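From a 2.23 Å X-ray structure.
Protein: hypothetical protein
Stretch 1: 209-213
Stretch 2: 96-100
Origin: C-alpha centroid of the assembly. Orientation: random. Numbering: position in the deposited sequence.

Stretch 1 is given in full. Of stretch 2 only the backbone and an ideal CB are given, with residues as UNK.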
# COMPACT_ATOMS: atom_id res chain seq x y z
N VAL A 209 9.11 -13.36 -8.35
CA VAL A 209 9.56 -12.06 -7.82
C VAL A 209 10.05 -11.10 -8.90
O VAL A 209 10.20 -9.91 -8.64
CB VAL A 209 10.65 -12.21 -6.72
CG1 VAL A 209 10.10 -13.00 -5.53
CG2 VAL A 209 11.93 -12.84 -7.27
N ASN A 210 10.32 -11.60 -10.11
CA ASN A 210 10.66 -10.73 -11.24
C ASN A 210 9.45 -9.99 -11.79
O ASN A 210 9.58 -8.96 -12.44
CB ASN A 210 11.32 -11.54 -12.36
CG ASN A 210 12.67 -12.10 -11.98
OD1 ASN A 210 12.99 -13.24 -12.31
ND2 ASN A 210 13.48 -11.31 -11.29
N GLN A 211 8.26 -10.52 -11.54
CA GLN A 211 7.05 -9.93 -12.06
C GLN A 211 6.21 -9.27 -10.98
O GLN A 211 5.61 -8.21 -11.22
CB GLN A 211 6.25 -11.02 -12.77
CG GLN A 211 7.03 -11.68 -13.90
CD GLN A 211 6.15 -12.54 -14.76
OE1 GLN A 211 5.28 -12.03 -15.47
NE2 GLN A 211 6.35 -13.85 -14.71
N GLN A 212 6.16 -9.88 -9.80
CA GLN A 212 5.44 -9.31 -8.68
C GLN A 212 6.30 -8.29 -7.95
O GLN A 212 5.79 -7.33 -7.39
CB GLN A 212 4.99 -10.43 -7.73
CG GLN A 212 4.29 -9.97 -6.46
CD GLN A 212 3.05 -9.13 -6.71
OE1 GLN A 212 2.34 -9.31 -7.71
NE2 GLN A 212 2.76 -8.22 -5.79
N GLY A 213 7.62 -8.50 -7.97
CA GLY A 213 8.54 -7.78 -7.09
C GLY A 213 8.88 -8.62 -5.88
O GLY A 213 8.10 -9.50 -5.48
N UNK A 96 -1.50 -4.86 -11.50
CA UNK A 96 -1.23 -6.23 -11.90
C UNK A 96 0.24 -6.53 -11.94
O UNK A 96 0.93 -6.47 -10.92
CB UNK A 96 -1.85 -6.52 -13.27
N UNK A 97 0.73 -6.87 -13.13
CA UNK A 97 2.11 -7.26 -13.29
C UNK A 97 3.08 -6.11 -13.04
O UNK A 97 3.18 -5.18 -13.84
CB UNK A 97 2.32 -7.83 -14.70
N UNK A 98 3.81 -6.19 -11.94
CA UNK A 98 4.67 -5.11 -11.48
C UNK A 98 6.00 -5.01 -12.22
O UNK A 98 6.66 -3.98 -12.18
CB UNK A 98 4.94 -5.28 -9.98
N UNK A 99 6.39 -6.09 -12.89
CA UNK A 99 7.61 -6.07 -13.71
C UNK A 99 7.44 -5.21 -14.94
O UNK A 99 8.33 -4.45 -15.31
CB UNK A 99 8.00 -7.49 -14.13
N UNK A 100 6.27 -5.32 -15.56
CA UNK A 100 5.88 -4.51 -16.71
C UNK A 100 5.42 -3.07 -16.36
O UNK A 100 5.38 -2.21 -17.23
CB UNK A 100 4.76 -5.23 -17.46

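Position 96 has phi/psi of 164/-118, a region that residues with a side chain rarely occupy. Its CA-to-CB bond points away from stretch 1, and no atom of stretch 1 lies within 5.5 Å of the ideal CB. Stretch 1 asks for nothing here, but the backbone angles favour glycine. The residue is G96.

Position 97 has angles of -68/110 and comes right before a short helix. A short side chain here could accept from the backbone N atoms of 99 and 100, so Ser, Thr, Asp or Asn would suit. CA-to-CB points sideways to stretch 1, yet the amide of Q211 lies within reach and offers OE1 as an acceptor. A side chain able both to accept and to donate would serve both sites, which favours Asn. The residue is N97, with chi1 in the t well. Its OD1 caps the helix, accepting from the N of position 99 at 3.1 Å, a weak bond, and from the N of position 100 at 3.3 Å. Its ND2 donates to Q211 OE1 at 2.8 Å, with an angle of 154°.

Position 98 points toward stretch 1. Its ideal CB lies 3.2 Å from Q211 O, which is tight, and 3.4 Å from Q212 O. Its backbone N makes a weak hydrogen bond to Q211 O at 2.8 Å, with any residue but proline. The carbonyls facing the CB make a donor welcome. A small residue such as Ala or Ser could fit, but a short amide can reach Q212 O. The residue is N98, chi1 m. Its ND2 donates to Q212 O at 2.8 Å and 167°, a nearly straight bond. N98 ND2 also lies 3.4 Å from Q212 NE2, but both are donors and no bond forms.

Position 99 also points toward stretch 1, and here there is no room. An ideal CB would sit 2.7 Å from N210 O, a clash, and 3.3 Å from Q211 CA. The angles of -70/-41 are ordinary helical values, so it is the neighbour and not the backbone that calls for glycine. The residue is G99. Its CA packs 3.7 Å from N210 O, and its N makes a weak bond to Q211 O at 2.8 Å. That carbonyl thus receives two successive backbone N atoms.

Position 100 points sideways, with no atom of stretch 1 within 5.5 Å of its ideal CB. Many side chains would suit, long polar ones included. The residue is K100, which makes no contact with stretch 1.

Stretch 2, residues 96-100: GNNGK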
# COMPACT_ATOMS: atom_id res chain seq x y z
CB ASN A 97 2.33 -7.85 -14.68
CG ASN A 97 3.62 -8.61 -14.79
OD1 ASN A 97 4.69 -8.05 -14.61
ND2 ASN A 97 3.53 -9.91 -15.04
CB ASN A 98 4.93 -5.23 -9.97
CG ASN A 98 3.66 -5.10 -9.16
OD1 ASN A 98 2.79 -4.30 -9.48
ND2 ASN A 98 3.54 -5.88 -8.09
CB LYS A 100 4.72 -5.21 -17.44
CG LYS A 100 5.06 -6.54 -18.08
CD LYS A 100 3.79 -7.33 -18.37
CE LYS A 100 3.77 -7.91 -19.77
NZ LYS A 100 4.57 -9.16 -19.86
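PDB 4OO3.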